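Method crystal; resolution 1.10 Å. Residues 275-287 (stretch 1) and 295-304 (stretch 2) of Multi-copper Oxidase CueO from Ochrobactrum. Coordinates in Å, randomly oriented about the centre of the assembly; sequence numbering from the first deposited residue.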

ATOM      1  N   ASP A 275      16.653 -11.029 -12.128  1.00 10.23           N
ATOM      2  CA  ASP A 275      17.780 -11.950 -12.279  1.00 10.12           C
ATOM      3  C   ASP A 275      19.076 -11.210 -12.079  1.00 10.51           C
ATOM      4  O   ASP A 275      19.445 -10.370 -12.897  1.00 12.32           O
ATOM      5  N   PHE A 276      19.810 -11.554 -11.009  1.00 11.16           N
ATOM      6  CA  PHE A 276      21.121 -10.972 -10.692  1.00 12.40           C
ATOM      7  C   PHE A 276      22.277 -11.888 -11.089  1.00 13.69           C
ATOM      8  O   PHE A 276      23.428 -11.637 -10.726  1.00 16.53           O
ATOM      9  N   SER A 277      21.972 -12.919 -11.871  1.00 14.27           N
ATOM     10  CA  SER A 277      22.962 -13.943 -12.127  1.00 18.87           C
ATOM     11  C   SER A 277      24.142 -13.510 -12.913  1.00 23.03           C
ATOM     12  O   SER A 277      25.229 -14.128 -12.795  1.00 29.54           O
ATOM     13  N   LYS A 278      24.012 -12.423 -13.653  1.00 22.20           N
ATOM     14  CA  LYS A 278      25.179 -12.006 -14.436  1.00 27.87           C
ATOM     15  C   LYS A 278      26.205 -11.274 -13.525  1.00 27.54           C
ATOM     16  O   LYS A 278      27.304 -10.981 -13.996  1.00 29.53           O
ATOM     17  N   GLY A 279      25.848 -11.034 -12.226  1.00 26.52           N
ATOM     18  CA  GLY A 279      26.787 -10.429 -11.303  1.00 29.54           C
ATOM     19  C   GLY A 279      27.041  -8.919 -11.354  1.00 25.10           C
ATOM     20  O   GLY A 279      27.804  -8.403 -10.543  1.00 30.96           O
ATOM     21  N   GLU A 280      26.406  -8.195 -12.262  1.00 28.53           N
ATOM     22  CA  GLU A 280      26.623  -6.744 -12.380  1.00 28.17           C
ATOM     23  C   GLU A 280      25.757  -5.914 -11.392  1.00 24.60           C
ATOM     24  O   GLU A 280      24.502  -6.215 -11.280  1.00 24.72           O
ATOM     25  N   ALA A 281      26.383  -4.894 -10.708  1.00 20.07           N
ATOM     26  CA  ALA A 281      25.648  -3.949  -9.861  1.00 18.67           C
ATOM     27  C   ALA A 281      24.700  -3.118 -10.681  1.00 16.37           C
ATOM     28  O   ALA A 281      24.947  -2.881 -11.858  1.00 19.05           O
ATOM     29  N   THR A 282      23.577  -2.703 -10.060  1.00 12.94           N
ATOM     30  CA  THR A 282      22.584  -1.955 -10.793  1.00 12.06           C
ATOM     31  C   THR A 282      21.804  -1.118  -9.824  1.00 11.32           C
ATOM     32  O   THR A 282      21.634  -1.499  -8.662  1.00 12.44           O
ATOM     33  N   ASP A 283      21.328   0.030 -10.310  1.00 10.85           N
ATOM     34  CA  ASP A 283      20.554   0.960  -9.462  1.00 10.65           C
ATOM     35  C   ASP A 283      19.070   0.874  -9.770  1.00 10.15           C
ATOM     36  O   ASP A 283      18.668   0.757 -10.915  1.00 11.99           O
ATOM     37  N   LEU A 284      18.253   0.975  -8.726  1.00  9.43           N
ATOM     38  CA  LEU A 284      16.800   1.164  -8.880  1.00  9.08           C
ATOM     39  C   LEU A 284      16.535   2.642  -8.967  1.00  8.41           C
ATOM     40  O   LEU A 284      16.995   3.416  -8.118  1.00  9.50           O
ATOM     41  N   LEU A 285      15.831   3.032 -10.032  1.00  8.95           N
ATOM     42  CA  LEU A 285      15.538   4.404 -10.383  1.00  9.21           C
ATOM     43  C   LEU A 285      14.044   4.628 -10.483  1.00  8.79           C
ATOM     44  O   LEU A 285      13.298   3.670 -10.757  1.00  9.54           O
ATOM     45  N   THR A 286      13.578   5.867 -10.296  1.00  8.81           N
ATOM     46  CA  THR A 286      12.192   6.216 -10.591  1.00  8.64           C
ATOM     47  C   THR A 286      12.121   7.506 -11.395  1.00  8.67           C
ATOM     48  O   THR A 286      12.853   8.456 -11.107  1.00  9.67           O
ATOM     49  N   TYR A 287      11.145   7.602 -12.291  1.00  9.31           N
ATOM     50  CA  TYR A 287      10.852   8.939 -12.826  1.00 10.23           C
ATOM     51  C   TYR A 287      10.500   9.850 -11.636  1.00 10.52           C
ATOM     52  O   TYR A 287       9.849   9.439 -10.666  1.00  9.95           O
ATOM     53  N   ASP A 295      15.007  10.549 -14.237  1.00 11.80           N
ATOM     54  CA  ASP A 295      15.114   9.502 -13.206  1.00 11.10           C
ATOM     55  C   ASP A 295      15.892   9.992 -11.998  1.00 11.40           C
ATOM     56  O   ASP A 295      16.940  10.649 -12.103  1.00 13.46           O
ATOM     57  N   LEU A 296      15.391   9.580 -10.838  1.00 10.40           N
ATOM     58  CA  LEU A 296      15.997   9.801  -9.533  1.00 10.69           C
ATOM     59  C   LEU A 296      16.441   8.447  -8.956  1.00  9.76           C
ATOM     60  O   LEU A 296      15.767   7.434  -9.141  1.00 10.65           O
ATOM     61  N   HIS A 297      17.549   8.472  -8.226  1.00 10.77           N
ATOM     62  CA  HIS A 297      18.088   7.276  -7.590  1.00 10.81           C
ATOM     63  C   HIS A 297      17.229   6.872  -6.365  1.00 10.51           C
ATOM     64  O   HIS A 297      16.936   7.712  -5.497  1.00 12.10           O
ATOM     65  N   LEU A 298      16.872   5.594  -6.304  1.00  9.59           N
ATOM     66  CA  LEU A 298      16.277   5.004  -5.111  1.00  9.15           C
ATOM     67  C   LEU A 298      17.271   4.235  -4.262  1.00  8.92           C
ATOM     68  O   LEU A 298      17.386   4.452  -3.069  1.00  9.90           O
ATOM     69  N   MET A 299      17.969   3.253  -4.873  1.00  9.28           N
ATOM     70  CA  MET A 299      18.866   2.385  -4.142  1.00  9.18           C
ATOM     71  C   MET A 299      19.766   1.635  -5.107  1.00  9.36           C
ATOM     72  O   MET A 299      19.525   1.686  -6.330  1.00 10.06           O
ATOM     73  N   ARG A 300      20.782   0.985  -4.570  1.00  9.58           N
ATOM     74  CA  ARG A 300      21.711   0.189  -5.368  1.00 10.15           C
ATOM     75  C   ARG A 300      21.680  -1.262  -4.949  1.00 10.41           C
ATOM     76  O   ARG A 300      21.584  -1.532  -3.764  1.00 11.75           O
ATOM     77  N   PHE A 301      21.801  -2.160  -5.914  1.00 10.12           N
ATOM     78  CA  PHE A 301      21.984  -3.594  -5.678  1.00 10.32           C
ATOM     79  C   PHE A 301      23.406  -3.957  -6.116  1.00 11.03           C
ATOM     80  O   PHE A 301      23.829  -3.631  -7.235  1.00 12.68           O
ATOM     81  N   VAL A 302      24.123  -4.661  -5.256  1.00 11.61           N
ATOM     82  CA  VAL A 302      25.439  -5.193  -5.535  1.00 12.83           C
ATOM     83  C   VAL A 302      25.403  -6.716  -5.330  1.00 12.34           C
ATOM     84  O   VAL A 302      24.807  -7.177  -4.406  1.00 14.47           O
ATOM     85  N   VAL A 303      26.000  -7.446  -6.239  1.00 13.23           N
ATOM     86  CA  VAL A 303      26.023  -8.896  -6.150  1.00 14.26           C
ATOM     87  C   VAL A 303      27.150  -9.373  -5.273  1.00 15.81           C
ATOM     88  O   VAL A 303      28.250  -8.922  -5.457  1.00 21.56           O
ATOM     89  N   ASP A 304      26.821 -10.275  -4.336  1.00 16.15           N
ATOM     90  CA  ASP A 304      27.832 -10.842  -3.447  1.00 19.12           C
ATOM     91  C   ASP A 304      28.082 -12.247  -3.886  1.00 21.63           C
ATOM     92  O   ASP A 304      27.229 -13.144  -3.723  1.00 18.52           O
TER

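Strand 282-287 pairs antiparallel with the strand that contains residues 296-301, with a bulge at Leu298 where the register shifts by one, and most of the paired side chains divide between two faces of the sheet. Thr282, Leu284, Thr286, Leu296, Met299 and Phe301 share the more apolar face. Leu284 (t, chi2 p) is central there: its CB lies 3.8 Å from Met299 CG and 4.2 Å from Phe301 CE2, at the edge of that ring, while its CD2 reaches to 4.0 Å from CD1 of Leu298. The bulge residue Leu298 (m) points toward the first strand, and its CD1 also lies 4.0 Å from Thr286 CB.

Ahead of the first strand, Phe276 forms an oblique aromatic pair with Phe301 of the second; both are m, with centroids 5.2 Å apart and planes at 41°; Phe276 CE1 approaches Phe301 CB to 3.6 Å. Val303 (t) also points inward, placing CG2 4.2 Å from Phe276 CB and 3.6 Å from Gly279 O.

Polar contacts gather on the face of Asp283, Leu285, His297 and Arg300. The extended Arg300 (t) curls at its end so that NH1 forms a 2.9 Å salt bridge with OD1 of Asp283 (m), and Ala281 CB covers one guanidinium face. Water 2 links Asp283 OD2 (3.2 Å) to His297 ND1 (2.8 Å); water 1 donates to Gly279 O (3.1 Å) and accepts from Val303 N (2.9 Å).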

ATOM      1  CB  ASP A 275      17.722 -12.612 -13.659  1.00 11.79           C
ATOM      2  CG  ASP A 275      18.703 -13.772 -13.795  1.00 14.47           C
ATOM      3  OD1 ASP A 275      19.500 -14.016 -12.916  1.00 16.43           O
ATOM      4  OD2 ASP A 275      18.559 -14.451 -14.832  1.00 21.45           O
ATOM      5  CB  PHE A 276      21.168 -10.539  -9.221  1.00 13.12           C
ATOM      6  CG  PHE A 276      20.289  -9.352  -8.902  1.00 12.88           C
ATOM      7  CD1 PHE A 276      20.684  -8.050  -9.182  1.00 14.70           C
ATOM      8  CD2 PHE A 276      19.096  -9.526  -8.279  1.00 12.41           C
ATOM      9  CE1 PHE A 276      19.857  -6.976  -8.826  1.00 14.39           C
ATOM     10  CE2 PHE A 276      18.301  -8.446  -7.905  1.00 13.17           C
ATOM     11  CZ  PHE A 276      18.646  -7.190  -8.212  1.00 14.05           C
ATOM     12  CB  SER A 277      22.383 -15.192 -12.780  1.00 20.39           C
ATOM     13  OG  SER A 277      21.918 -14.948 -14.072  1.00 25.13           O
ATOM     14  CB  LYS A 278      24.726 -11.256 -15.713  1.00 29.95           C
ATOM     15  CG  LYS A 278      24.068 -12.171 -16.722  1.00 32.57           C
ATOM     16  CD  LYS A 278      24.717 -12.152 -18.103  1.00 39.05           C
ATOM     17  CE  LYS A 278      24.355 -13.401 -18.912  1.00 43.20           C
ATOM     18  NZ  LYS A 278      22.900 -13.527 -19.202  1.00 48.22           N
ATOM     19  CB  GLU A 280      26.280  -6.310 -13.814  1.00 29.47           C
ATOM     20  CG  GLU A 280      27.118  -7.005 -14.884  1.00 36.56           C
ATOM     21  CD  GLU A 280      28.639  -6.705 -14.782  1.00 45.14           C
ATOM     22  OE1 GLU A 280      29.011  -5.669 -14.176  1.00 54.36           O
ATOM     23  OE2 GLU A 280      29.483  -7.486 -15.304  1.00 53.06           O
ATOM     24  CB  ALA A 281      26.539  -3.015  -9.096  1.00 19.22           C
ATOM     25  CB  THR A 282      21.657  -2.844 -11.632  1.00 13.60           C
ATOM     26  OG1 THR A 282      20.775  -2.050 -12.433  1.00 17.54           O
ATOM     27  CG2 THR A 282      20.898  -3.820 -10.834  1.00 16.06           C
ATOM     28  CB  ASP A 283      21.042   2.396  -9.691  1.00 11.58           C
ATOM     29  CG  ASP A 283      22.487   2.589  -9.251  1.00 14.82           C
ATOM     30  OD1 ASP A 283      22.908   2.029  -8.261  1.00 17.67           O
ATOM     31  OD2 ASP A 283      23.221   3.313  -9.954  1.00 21.04           O
ATOM     32  CB  LEU A 284      16.070   0.554  -7.671  1.00  9.57           C
ATOM     33  CG  LEU A 284      14.563   0.471  -7.785  1.00 10.49           C
ATOM     34  CD1 LEU A 284      14.104  -0.572  -8.795  1.00 11.39           C
ATOM     35  CD2 LEU A 284      13.933   0.160  -6.411  1.00 11.29           C
ATOM     36  CB  LEU A 285      16.120   4.782 -11.761  1.00  9.80           C
ATOM     37  CG  LEU A 285      17.635   4.465 -11.920  1.00 10.33           C
ATOM     38  CD1 LEU A 285      18.054   4.829 -13.358  1.00 11.43           C
ATOM     39  CD2 LEU A 285      18.476   5.249 -10.970  1.00 12.21           C
ATOM     40  CB  THR A 286      11.352   6.432  -9.288  1.00  8.61           C
ATOM     41  OG1 THR A 286       9.983   6.731  -9.650  1.00  9.37           O
ATOM     42  CG2 THR A 286      11.932   7.448  -8.332  1.00  9.08           C
ATOM     43  CB  TYR A 287       9.671   8.951 -13.782  1.00 10.37           C
ATOM     44  CG  TYR A 287       9.898   8.328 -15.152  1.00 10.64           C
ATOM     45  CD1 TYR A 287      11.034   8.570 -15.897  1.00 11.82           C
ATOM     46  CD2 TYR A 287       8.900   7.627 -15.748  1.00 11.74           C
ATOM     47  CE1 TYR A 287      11.193   8.088 -17.160  1.00 13.09           C
ATOM     48  CE2 TYR A 287       9.020   7.114 -17.061  1.00 12.07           C
ATOM     49  CZ  TYR A 287      10.199   7.355 -17.746  1.00 12.70           C
ATOM     50  OH  TYR A 287      10.335   6.861 -19.022  1.00 16.35           O
ATOM     51  CB  ASP A 295      15.774   8.249 -13.797  1.00 11.58           C
ATOM     52  CG  ASP A 295      14.808   7.301 -14.462  1.00 11.68           C
ATOM     53  OD1 ASP A 295      13.737   7.078 -13.902  1.00 14.31           O
ATOM     54  OD2 ASP A 295      15.191   6.642 -15.516  1.00 12.42           O
ATOM     55  CB  LEU A 296      14.986  10.449  -8.583  1.00 11.50           C
ATOM     56  CG  LEU A 296      14.388  11.772  -9.027  1.00 13.65           C
ATOM     57  CD1 LEU A 296      13.333  12.235  -8.034  1.00 15.66           C
ATOM     58  CD2 LEU A 296      15.449  12.814  -9.223  1.00 18.06           C
ATOM     59  CB  HIS A 297      19.500   7.559  -7.116  1.00 11.57           C
ATOM     60  CG  HIS A 297      20.201   6.376  -6.553  1.00 11.71           C
ATOM     61  ND1 HIS A 297      20.780   5.406  -7.333  1.00 13.62           N
ATOM     62  CD2 HIS A 297      20.417   6.020  -5.265  1.00 11.66           C
ATOM     63  CE1 HIS A 297      21.318   4.496  -6.522  1.00 12.22           C
ATOM     64  NE2 HIS A 297      21.124   4.851  -5.270  1.00 12.27           N
ATOM     65  CB  LEU A 298      15.084   4.110  -5.465  1.00  9.07           C
ATOM     66  CG  LEU A 298      13.800   4.887  -5.833  1.00 10.56           C
ATOM     67  CD1 LEU A 298      12.826   3.989  -6.555  1.00 10.96           C
ATOM     68  CD2 LEU A 298      13.129   5.385  -4.538  1.00 12.73           C
ATOM     69  CB  MET A 299      18.086   1.384  -3.267  1.00  9.08           C
ATOM     70  CG  MET A 299      17.251   0.419  -4.064  1.00  9.92           C
ATOM     71  SD  MET A 299      16.465  -0.865  -3.082  1.00 10.28           S
ATOM     72  CE  MET A 299      17.854  -1.815  -2.558  1.00 12.30           C
ATOM     73  CB  ARG A 300      23.125   0.780  -5.226  1.00 11.60           C
ATOM     74  CG  ARG A 300      24.180   0.051  -6.110  1.00 13.46           C
ATOM     75  CD  ARG A 300      25.433   0.868  -6.194  1.00 16.65           C
ATOM     76  NE  ARG A 300      26.425   0.386  -7.118  1.00 24.10           N
ATOM     77  CZ  ARG A 300      26.457   0.509  -8.466  1.00 28.63           C
ATOM     78  NH1 ARG A 300      25.437   0.969  -9.155  1.00 33.66           N
ATOM     79  NH2 ARG A 300      27.539   0.086  -9.139  1.00 35.29           N
ATOM     80  CB  PHE A 301      21.009  -4.412  -6.527  1.00 10.44           C
ATOM     81  CG  PHE A 301      19.594  -4.236  -6.134  1.00 10.37           C
ATOM     82  CD1 PHE A 301      19.056  -4.994  -5.102  1.00 11.13           C
ATOM     83  CD2 PHE A 301      18.772  -3.339  -6.756  1.00 11.03           C
ATOM     84  CE1 PHE A 301      17.749  -4.866  -4.745  1.00 12.27           C
ATOM     85  CE2 PHE A 301      17.424  -3.176  -6.348  1.00 13.09           C
ATOM     86  CZ  PHE A 301      16.937  -3.965  -5.355  1.00 12.25           C
ATOM     87  CB  VAL A 302      26.496  -4.531  -4.680  1.00 14.99           C
ATOM     88  CG1 VAL A 302      26.599  -3.032  -4.920  1.00 16.95           C
ATOM     89  CG2 VAL A 302      26.372  -4.851  -3.244  1.00 22.01           C
ATOM     90  CB  VAL A 303      26.120  -9.542  -7.529  1.00 18.66           C
ATOM     91  CG1 VAL A 303      26.069 -11.043  -7.464  1.00 24.65           C
ATOM     92  CG2 VAL A 303      24.956  -9.039  -8.388  1.00 23.06           C
ATOM     93  CB  ASP A 304      27.365 -10.824  -1.981  1.00 21.53           C
ATOM     94  CG  ASP A 304      28.386 -11.409  -1.003  1.00 25.83           C
ATOM     95  OD1 ASP A 304      29.366 -12.052  -1.438  1.00 30.96           O
ATOM     96  OD2 ASP A 304      28.179 -11.239   0.226  1.00 35.55           O
TER
HETATM   97  O   HOH W   1      27.546  -6.252  -8.324  1.00 25.50           O
HETATM   98  O   HOH W   2      21.724   6.188  -9.886  1.00 21.50           O